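Local coordinates for tRNA (cytosine(72)-C(5))-methyltransferase (Pyrococcus horikoshii, PDB 5ZVE), which uses S-adenosyl-L-methionine to methylate the C5 position of cytosine 72 in several tRNAs, which appears to slightly raise their thermal stability, at residues Tyr12-Phe17 / Leu325-Glu329; Glu21-Ile25 / Tyr365-His369; Glu331-Met337 / Phe375-Leu379. Residues are numbered along the deposited sequence.

Helix 7-17 and helix 19-29 follow each other near the N terminus, in the ferredoxin-like part of the chain, and both meet the C-terminal methyltransferase part. Contact 1 closes a loop of more than 300 residues when 325-329, just past the predicted nucleophile Cys323, reaches helix 7-17. Contact 3 opens next on helix 331-339, joined to contact 1 by a probable hydrogen bond from Gly332 N to Tyr327 O (2.9 Å). Contact 2 closes at 365-369, its segments alternating with those of contacts 1 and 3; it touches contact 1, with Leu325 CD1 4.0 Å from Ile25 CG2. Strand 374-381 then closes contact 3 within the catalytic domain.

Contact 1 (Tyr12-Phe17 / Leu325-Glu329); sequences YYKNLF and LSYEE
A single phenol oxygen ties helix 7-17 to the turn that follows strand 316-322 and the predicted nucleophile Cys323: Tyr12 OH accepts a hydrogen bond from Tyr327 N (2.9 Å, 157°) and donates one to Glu328 OE1 (2.6 Å). Tyr12 to Phe17 are helical. In the other segment Ser326 is polyproline-like (phi/psi -61/149), while 327-329 take helical angles; Ser326 OG accepts from Glu329 N (3.2 Å), an ST motif, and donates to Glu329 OE2 (2.8 Å). The nearest CA pairs are Tyr13-Ser326 (8.4 Å) and Leu16-Tyr327 (7.8 Å). Tyr12 (chi1 t) points toward the turn and meets it with its ring edge; Glu328 (m, p) curls back to the hydroxyl. Apolar contacts continue along the helix: Leu16 (t, p) puts CD1 4.1 Å from Tyr327 CB, Phe17 (m) brings CZ to 4.1 Å from Leu325 CB, and Tyr13 CZ lies 4.2 Å from Leu325 CD1. Leu325 also packs on Leu29 of helix 19-29, and its carbonyl oxygen accepts a hydrogen bond from Arg363. The contact thus joins the ferredoxin-like part to the methyltransferase domain near Cys323. Because the Tyr12 hydroxyl both gives and accepts, it satisfies a backbone amide and a carboxylate together.

Contact 2 (Glu21-Ile25 / Tyr365-His369); sequences EANKI and YPHKH
This helix-to-helix contact joins helix 19-29 of the ferredoxin-like part to the short helix 366-369 of the RsmB/NOP-type methyltransferase domain, and it combines a His-carboxylate hydrogen bond with apolar packing. The backbones come closest at Ile25 and His367, whose CA atoms are 5.8 Å apart. Tyr365, extended at -123/143, occupies the N-cap position. Its carbonyl oxygen accepts from His369 N (2.9 Å), and its own N donates to His369 ND1 (2.9 Å, 172°), so the single turn is held by backbone and imidazole alike. The Tyr365 side chain (chi1 m) points toward helix 19-29 and sets CD1 3.9 Å from Ile25 CD1. Pro366 opens the helix and presses its CG to 4.2 Å from Ile25 CG2; Leu29, one turn further along helix 19-29, packs on the same proline. His367 is the residue most covered here. With chi1 at 65° (p), its ring enters the space over Lys24 and Ile25: CD2 is 3.8 Å from Lys24 CB and CE1 3.3 Å from Ile25 CG1. At the ring edge, NE2 donates to the Glu21 carboxylate, whereas ND1 is buried without a partner. Lys368, largely extended (m, t, t, t), completes a loose salt-bridge network: its NZ is 4.0 Å from Glu21 OE1, and Lys24 NZ is 3.6 Å from Glu21 OE2, both long. Glu21 bends with chi1 and chi2 both m, and the bond from His367 NE2 to Glu21 OE1 measures 2.8 Å at an angle of 167°.

Contact 3 (Glu331-Met337 / Phe375-Leu379); sequences EGNVKFM and FIAKL
Helix 331-339 covers strand 374-381 in the Rossmann-like sheet of this class I-like methyltransferase, an alpha/beta layer in which segments 331-337 and 375-379 run nearly parallel (10° between N-to-C directions, axes 9.9 Å apart at closest). The nearest CA pairs are Val334-Ala377 (7.4 Å) and Met337-Leu379 (8.4 Å). Leu379, Phe375 and Val334 bury the most surface. On the strand, Phe375, Ala377 and Leu379 all point toward the helix. Phe375 (chi1 t) presents its ring edge to Val334, with CZ 3.8 Å from Val334 CG2, and its CE1 lies 3.7 Å from Glu331 CD; the Glu331 carboxylate is engaged by Ile356 N and Arg363. Val334 (t) sits at the middle, CG2 3.9 Å from Ala377 CB and CG1 4.4 Å from Leu379 CD1. The interface is without hydrogen bonds; the strand pairs instead with strands 316-322, 361-364 and 342-344. Leu379 (m, t) meets Met337 (m, t, m) in an unusually short methyl-methyl approach, Met337 CE lying 3.3 Å from Leu379 CD1.

Contact 1 (Tyr12-Phe17 / Leu325-Glu329)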
loop_
_atom_site.group_PDB
_atom_site.type_symbol
_atom_site.label_atom_id
_atom_site.label_comp_id
_atom_site.label_asym_id
_atom_site.label_seq_id
_atom_site.Cartn_x
_atom_site.Cartn_y
_atom_site.Cartn_z
ATOM N N TYR A 12 -6.670 20.845 -7.619
ATOM C CA TYR A 12 -6.148 19.920 -8.611
ATOM C C TYR A 12 -7.121 18.760 -8.797
ATOM O O TYR A 12 -7.498 18.432 -9.924
ATOM C CB TYR A 12 -4.763 19.409 -8.198
ATOM C CG TYR A 12 -4.191 18.352 -9.117
ATOM C CD1 TYR A 12 -3.448 18.700 -10.236
ATOM C CD2 TYR A 12 -4.398 17.002 -8.863
ATOM C CE1 TYR A 12 -2.928 17.728 -11.078
ATOM C CE2 TYR A 12 -3.891 16.032 -9.692
ATOM C CZ TYR A 12 -3.157 16.394 -10.798
ATOM O OH TYR A 12 -2.655 15.410 -11.616
ATOM N N TYR A 13 -7.535 18.158 -7.687
ATOM C CA TYR A 13 -8.493 17.056 -7.724
ATOM C C TYR A 13 -9.811 17.475 -8.372
ATOM O O TYR A 13 -10.345 16.755 -9.216
ATOM C CB TYR A 13 -8.754 16.514 -6.318
ATOM C CG TYR A 13 -7.613 15.709 -5.733
ATOM C CD1 TYR A 13 -6.714 15.033 -6.552
ATOM C CD2 TYR A 13 -7.439 15.619 -4.357
ATOM C CE1 TYR A 13 -5.673 14.297 -6.013
ATOM C CE2 TYR A 13 -6.406 14.887 -3.812
ATOM C CZ TYR A 13 -5.526 14.229 -4.641
ATOM O OH TYR A 13 -4.502 13.498 -4.087
ATOM N N LYS A 14 -10.336 18.631 -7.970
ATOM C CA LYS A 14 -11.585 19.135 -8.538
ATOM C C LYS A 14 -11.465 19.301 -10.044
ATOM O O LYS A 14 -12.373 18.943 -10.789
ATOM C CB LYS A 14 -11.991 20.464 -7.891
ATOM C CG LYS A 14 -12.438 20.342 -6.442
ATOM C CD LYS A 14 -12.604 21.706 -5.774
ATOM C CE LYS A 14 -13.024 21.553 -4.316
ATOM N NZ LYS A 14 -13.031 22.851 -3.576
ATOM N N ASN A 15 -10.334 19.838 -10.491
ATOM C CA ASN A 15 -10.095 20.022 -11.916
ATOM C C ASN A 15 -9.994 18.695 -12.653
ATOM O O ASN A 15 -10.456 18.564 -13.785
ATOM C CB ASN A 15 -8.818 20.828 -12.146
ATOM C CG ASN A 15 -9.010 22.305 -11.894
ATOM O OD1 ASN A 15 -10.116 22.828 -12.028
ATOM N ND2 ASN A 15 -7.930 22.989 -11.529
ATOM N N LEU A 16 -9.401 17.706 -11.998
ATOM C CA LEU A 16 -9.080 16.450 -12.658
ATOM C C LEU A 16 -10.232 15.450 -12.600
ATOM O O LEU A 16 -10.413 14.643 -13.516
ATOM C CB LEU A 16 -7.826 15.840 -12.034
ATOM C CG LEU A 16 -7.394 14.498 -12.616
ATOM C CD1 LEU A 16 -7.100 14.642 -14.102
ATOM C CD2 LEU A 16 -6.196 13.951 -11.860
ATOM N N PHE A 17 -11.016 15.504 -11.527
ATOM C CA PHE A 17 -12.090 14.536 -11.342
ATOM C C PHE A 17 -13.476 15.168 -11.371
ATOM O O PHE A 17 -14.473 14.473 -11.557
ATOM C CB PHE A 17 -11.917 13.794 -10.011
ATOM C CG PHE A 17 -10.597 13.093 -9.862
ATOM C CD1 PHE A 17 -10.248 12.056 -10.708
ATOM C CD2 PHE A 17 -9.715 13.460 -8.858
ATOM C CE1 PHE A 17 -9.038 11.404 -10.567
ATOM C CE2 PHE A 17 -8.503 12.811 -8.709
ATOM C CZ PHE A 17 -8.165 11.781 -9.564
ATOM N N LEU A 325 -2.858 9.166 -7.443
ATOM C CA LEU A 325 -4.001 9.549 -8.259
ATOM C C LEU A 325 -3.664 10.502 -9.408
ATOM O O LEU A 325 -4.464 10.665 -10.329
ATOM C CB LEU A 325 -5.058 10.198 -7.370
ATOM C CG LEU A 325 -5.623 9.301 -6.269
ATOM C CD1 LEU A 325 -6.292 10.148 -5.202
ATOM C CD2 LEU A 325 -6.604 8.319 -6.873
ATOM N N SER A 326 -2.487 11.124 -9.357
ATOM C CA SER A 326 -2.166 12.217 -10.277
ATOM C C SER A 326 -2.191 11.781 -11.738
ATOM O O SER A 326 -1.918 10.622 -12.064
ATOM C CB SER A 326 -0.798 12.820 -9.951
ATOM O OG SER A 326 0.250 12.001 -10.434
ATOM N N TYR A 327 -2.551 12.712 -12.613
ATOM C CA TYR A 327 -2.515 12.454 -14.042
ATOM C C TYR A 327 -1.077 12.299 -14.521
ATOM O O TYR A 327 -0.756 11.348 -15.240
ATOM C CB TYR A 327 -3.210 13.576 -14.822
ATOM C CG TYR A 327 -3.301 13.284 -16.302
ATOM C CD1 TYR A 327 -4.380 12.588 -16.825
ATOM C CD2 TYR A 327 -2.295 13.685 -17.173
ATOM C CE1 TYR A 327 -4.460 12.310 -18.178
ATOM C CE2 TYR A 327 -2.365 13.413 -18.519
ATOM C CZ TYR A 327 -3.448 12.725 -19.018
ATOM O OH TYR A 327 -3.517 12.451 -20.365
ATOM N N GLU A 328 -0.225 13.245 -14.130
ATOM C CA GLU A 328 1.143 13.330 -14.640
ATOM C C GLU A 328 1.956 12.058 -14.378
ATOM O O GLU A 328 2.707 11.611 -15.245
ATOM C CB GLU A 328 1.876 14.530 -14.026
ATOM C CG GLU A 328 1.385 15.902 -14.479
ATOM C CD GLU A 328 0.142 16.366 -13.739
ATOM O OE1 GLU A 328 -0.341 15.623 -12.858
ATOM O OE2 GLU A 328 -0.348 17.479 -14.033
ATOM N N GLU A 329 1.796 11.469 -13.194
ATOM C CA GLU A 329 2.551 10.270 -12.839
ATOM C C GLU A 329 1.956 9.023 -13.476
ATOM O O GLU A 329 2.580 7.965 -13.485
ATOM C CB GLU A 329 2.602 10.079 -11.319
ATOM C CG GLU A 329 3.297 11.184 -10.552
ATOM C CD GLU A 329 3.105 11.048 -9.050
ATOM O OE1 GLU A 329 3.787 10.200 -8.439
ATOM O OE2 GLU A 329 2.268 11.780 -8.484
#

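Contact 2 (Glu21-Ile25 / Tyr365-His369)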
loop_
_atom_site.group_PDB
_atom_site.type_symbol
_atom_site.label_atom_id
_atom_site.label_comp_id
_atom_site.label_asym_id
_atom_site.label_seq_id
_atom_site.Cartn_x
_atom_site.Cartn_y
_atom_site.Cartn_z
ATOM N N GLU A 21 -16.887 14.106 -7.490
ATOM C CA GLU A 21 -16.019 12.943 -7.368
ATOM C C GLU A 21 -14.787 13.239 -6.521
ATOM O O GLU A 21 -14.358 12.395 -5.733
ATOM C CB GLU A 21 -15.604 12.445 -8.751
ATOM C CG GLU A 21 -16.759 11.879 -9.542
ATOM C CD GLU A 21 -17.244 10.562 -8.974
ATOM O OE1 GLU A 21 -16.479 9.577 -9.034
ATOM O OE2 GLU A 21 -18.381 10.516 -8.455
ATOM N N ALA A 22 -14.225 14.434 -6.690
ATOM C CA ALA A 22 -13.072 14.864 -5.906
ATOM C C ALA A 22 -13.387 14.858 -4.415
ATOM O O ALA A 22 -12.556 14.460 -3.598
ATOM C CB ALA A 22 -12.615 16.252 -6.337
ATOM N N ASN A 23 -14.585 15.310 -4.063
ATOM C CA ASN A 23 -14.989 15.357 -2.662
ATOM C C ASN A 23 -15.204 13.959 -2.090
ATOM O O ASN A 23 -14.873 13.698 -0.931
ATOM C CB ASN A 23 -16.259 16.199 -2.491
ATOM C CG ASN A 23 -15.972 17.696 -2.482
ATOM O OD1 ASN A 23 -14.907 18.136 -2.048
ATOM N ND2 ASN A 23 -16.925 18.483 -2.962
ATOM N N LYS A 24 -15.750 13.063 -2.909
ATOM C CA LYS A 24 -15.967 11.673 -2.504
ATOM C C LYS A 24 -14.650 10.933 -2.314
ATOM O O LYS A 24 -14.526 10.091 -1.431
ATOM C CB LYS A 24 -16.822 10.930 -3.532
ATOM C CG LYS A 24 -18.287 11.323 -3.543
ATOM C CD LYS A 24 -18.980 10.811 -4.797
ATOM C CE LYS A 24 -20.442 11.222 -4.824
ATOM N NZ LYS A 24 -21.119 10.784 -6.075
ATOM N N ILE A 25 -13.674 11.244 -3.159
ATOM C CA ILE A 25 -12.369 10.598 -3.096
ATOM C C ILE A 25 -11.612 11.047 -1.846
ATOM O O ILE A 25 -11.082 10.225 -1.096
ATOM C CB ILE A 25 -11.532 10.903 -4.350
ATOM C CG1 ILE A 25 -12.024 10.069 -5.534
ATOM C CG2 ILE A 25 -10.051 10.648 -4.090
ATOM C CD1 ILE A 25 -11.751 10.699 -6.886
ATOM N N TYR A 365 -10.258 3.531 -7.362
ATOM C CA TYR A 365 -10.665 4.670 -6.554
ATOM C C TYR A 365 -11.205 4.183 -5.220
ATOM O O TYR A 365 -11.872 3.150 -5.169
ATOM C CB TYR A 365 -11.724 5.497 -7.276
ATOM C CG TYR A 365 -11.237 6.165 -8.540
ATOM C CD1 TYR A 365 -10.540 7.364 -8.486
ATOM C CD2 TYR A 365 -11.483 5.600 -9.786
ATOM C CE1 TYR A 365 -10.098 7.986 -9.641
ATOM C CE2 TYR A 365 -11.043 6.215 -10.949
ATOM C CZ TYR A 365 -10.351 7.407 -10.867
ATOM O OH TYR A 365 -9.910 8.032 -12.010
ATOM N N PRO A 366 -10.929 4.927 -4.134
ATOM C CA PRO A 366 -11.385 4.503 -2.804
ATOM C C PRO A 366 -12.909 4.455 -2.660
ATOM O O PRO A 366 -13.429 3.561 -1.992
ATOM C CB PRO A 366 -10.781 5.564 -1.868
ATOM C CG PRO A 366 -10.535 6.751 -2.734
ATOM C CD PRO A 366 -10.182 6.195 -4.088
ATOM N N HIS A 367 -13.614 5.398 -3.275
ATOM C CA HIS A 367 -15.064 5.466 -3.130
ATOM C C HIS A 367 -15.780 4.478 -4.045
ATOM O O HIS A 367 -16.912 4.093 -3.779
ATOM C CB HIS A 367 -15.562 6.893 -3.391
ATOM C CG HIS A 367 -15.358 7.368 -4.796
ATOM N ND1 HIS A 367 -14.123 7.383 -5.408
ATOM C CD2 HIS A 367 -16.234 7.863 -5.703
ATOM C CE1 HIS A 367 -14.250 7.854 -6.637
ATOM N NE2 HIS A 367 -15.518 8.155 -6.840
ATOM N N LYS A 368 -15.127 4.070 -5.126
ATOM C CA LYS A 368 -15.734 3.111 -6.048
ATOM C C LYS A 368 -15.372 1.657 -5.743
ATOM O O LYS A 368 -16.211 0.773 -5.873
ATOM C CB LYS A 368 -15.347 3.440 -7.494
ATOM C CG LYS A 368 -15.886 4.765 -8.008
ATOM C CD LYS A 368 -15.537 4.968 -9.478
ATOM C CE LYS A 368 -16.226 6.201 -10.050
ATOM N NZ LYS A 368 -15.790 6.486 -11.446
ATOM N N HIS A 369 -14.129 1.400 -5.349
ATOM C CA HIS A 369 -13.662 0.021 -5.243
ATOM C C HIS A 369 -13.231 -0.389 -3.841
ATOM O O HIS A 369 -12.810 -1.530 -3.635
ATOM C CB HIS A 369 -12.508 -0.211 -6.217
ATOM C CG HIS A 369 -12.764 0.337 -7.582
ATOM N ND1 HIS A 369 -12.030 1.375 -8.121
ATOM C CD2 HIS A 369 -13.681 0.003 -8.522
ATOM C CE1 HIS A 369 -12.480 1.649 -9.331
ATOM N NE2 HIS A 369 -13.484 0.830 -9.598
#

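Contact 3 (Glu331-Met337 / Phe375-Leu379)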
loop_
_atom_site.group_PDB
_atom_site.type_symbol
_atom_site.label_atom_id
_atom_site.label_comp_id
_atom_site.label_asym_id
_atom_site.label_seq_id
_atom_site.Cartn_x
_atom_site.Cartn_y
_atom_site.Cartn_z
ATOM N N GLU A 331 -1.376 8.533 -16.436
ATOM C CA GLU A 331 -1.691 8.608 -17.861
ATOM C C GLU A 331 -0.650 9.438 -18.615
ATOM O O GLU A 331 -0.288 9.114 -19.748
ATOM C CB GLU A 331 -3.094 9.179 -18.084
ATOM C CG GLU A 331 -4.225 8.213 -17.740
ATOM C CD GLU A 331 -4.644 8.285 -16.279
ATOM O OE1 GLU A 331 -3.912 8.902 -15.470
ATOM O OE2 GLU A 331 -5.707 7.722 -15.942
ATOM N N GLY A 332 -0.173 10.503 -17.983
ATOM C CA GLY A 332 0.843 11.350 -18.580
ATOM C C GLY A 332 2.130 10.603 -18.883
ATOM O O GLY A 332 2.721 10.782 -19.943
ATOM N N ASN A 333 2.557 9.752 -17.956
ATOM C CA ASN A 333 3.774 8.973 -18.153
ATOM C C ASN A 333 3.566 7.772 -19.067
ATOM O O ASN A 333 4.529 7.215 -19.602
ATOM C CB ASN A 333 4.340 8.507 -16.813
ATOM C CG ASN A 333 5.370 9.465 -16.259
ATOM O OD1 ASN A 333 5.815 10.375 -16.956
ATOM N ND2 ASN A 333 5.767 9.259 -15.009
ATOM N N VAL A 334 2.317 7.355 -19.250
ATOM C CA VAL A 334 2.072 6.297 -20.211
ATOM C C VAL A 334 2.166 6.836 -21.641
ATOM O O VAL A 334 2.703 6.167 -22.521
ATOM C CB VAL A 334 0.722 5.622 -20.014
ATOM C CG1 VAL A 334 0.607 4.469 -20.994
ATOM C CG2 VAL A 334 0.603 5.091 -18.593
ATOM N N LYS A 335 1.647 8.040 -21.867
ATOM C CA LYS A 335 1.815 8.716 -23.154
ATOM C C LYS A 335 3.288 8.821 -23.545
ATOM O O LYS A 335 3.645 8.617 -24.703
ATOM C CB LYS A 335 1.184 10.110 -23.123
ATOM C CG LYS A 335 -0.327 10.098 -23.130
ATOM C CD LYS A 335 -0.872 11.505 -23.164
ATOM C CE LYS A 335 -2.384 11.501 -23.275
ATOM N NZ LYS A 335 -2.920 12.879 -23.465
ATOM N N PHE A 336 4.131 9.146 -22.569
ATOM C CA PHE A 336 5.579 9.099 -22.743
ATOM C C PHE A 336 6.031 7.739 -23.298
ATOM O O PHE A 336 6.792 7.675 -24.263
ATOM C CB PHE A 336 6.271 9.396 -21.410
ATOM C CG PHE A 336 7.765 9.211 -21.433
ATOM C CD1 PHE A 336 8.572 10.057 -22.176
ATOM C CD2 PHE A 336 8.366 8.213 -20.682
ATOM C CE1 PHE A 336 9.947 9.896 -22.186
ATOM C CE2 PHE A 336 9.741 8.046 -20.690
ATOM C CZ PHE A 336 10.532 8.891 -21.443
ATOM N N MET A 337 5.540 6.660 -22.697
ATOM C CA MET A 337 5.893 5.309 -23.124
ATOM C C MET A 337 5.421 5.020 -24.543
ATOM O O MET A 337 6.098 4.335 -25.316
ATOM C CB MET A 337 5.300 4.270 -22.164
ATOM C CG MET A 337 5.737 4.438 -20.725
ATOM S SD MET A 337 5.232 3.109 -19.597
ATOM C CE MET A 337 3.464 3.225 -19.627
ATOM N N PHE A 375 -3.136 2.768 -9.798
ATOM C CA PHE A 375 -3.049 2.877 -11.244
ATOM C C PHE A 375 -2.221 1.734 -11.811
ATOM O O PHE A 375 -1.165 1.404 -11.278
ATOM C CB PHE A 375 -2.442 4.230 -11.636
ATOM C CG PHE A 375 -2.286 4.417 -13.116
ATOM C CD1 PHE A 375 -3.361 4.821 -13.892
ATOM C CD2 PHE A 375 -1.064 4.193 -13.732
ATOM C CE1 PHE A 375 -3.223 4.988 -15.260
ATOM C CE2 PHE A 375 -0.916 4.365 -15.096
ATOM C CZ PHE A 375 -1.996 4.764 -15.862
ATOM N N ILE A 376 -2.706 1.128 -12.890
ATOM C CA ILE A 376 -2.009 0.012 -13.527
ATOM C C ILE A 376 -2.012 0.157 -15.045
ATOM O O ILE A 376 -3.071 0.288 -15.659
ATOM C CB ILE A 376 -2.647 -1.357 -13.181
ATOM C CG1 ILE A 376 -2.853 -1.523 -11.673
ATOM C CG2 ILE A 376 -1.803 -2.498 -13.736
ATOM C CD1 ILE A 376 -3.524 -2.857 -11.301
ATOM N N ALA A 377 -0.826 0.132 -15.643
ATOM C CA ALA A 377 -0.697 0.124 -17.094
ATOM C C ALA A 377 0.091 -1.096 -17.552
ATOM O O ALA A 377 1.125 -1.425 -16.973
ATOM C CB ALA A 377 -0.024 1.408 -17.577
ATOM N N LYS A 378 -0.387 -1.755 -18.603
ATOM C CA LYS A 378 0.319 -2.900 -19.168
ATOM C C LYS A 378 0.702 -2.628 -20.608
ATOM O O LYS A 378 -0.165 -2.366 -21.444
ATOM C CB LYS A 378 -0.535 -4.164 -19.103
ATOM C CG LYS A 378 0.157 -5.387 -19.682
ATOM C CD LYS A 378 -0.842 -6.472 -20.019
ATOM C CE LYS A 378 -0.136 -7.749 -20.420
ATOM N NZ LYS A 378 -1.097 -8.790 -20.861
ATOM N N LEU A 379 1.996 -2.712 -20.907
ATOM C CA LEU A 379 2.477 -2.364 -22.242
ATOM C C LEU A 379 3.326 -3.433 -22.912
ATOM O O LEU A 379 4.024 -4.211 -22.257
ATOM C CB LEU A 379 3.290 -1.077 -22.204
ATOM C CG LEU A 379 2.620 0.219 -21.772
ATOM C CD1 LEU A 379 3.367 1.361 -22.376
ATOM C CD2 LEU A 379 1.211 0.272 -22.221
#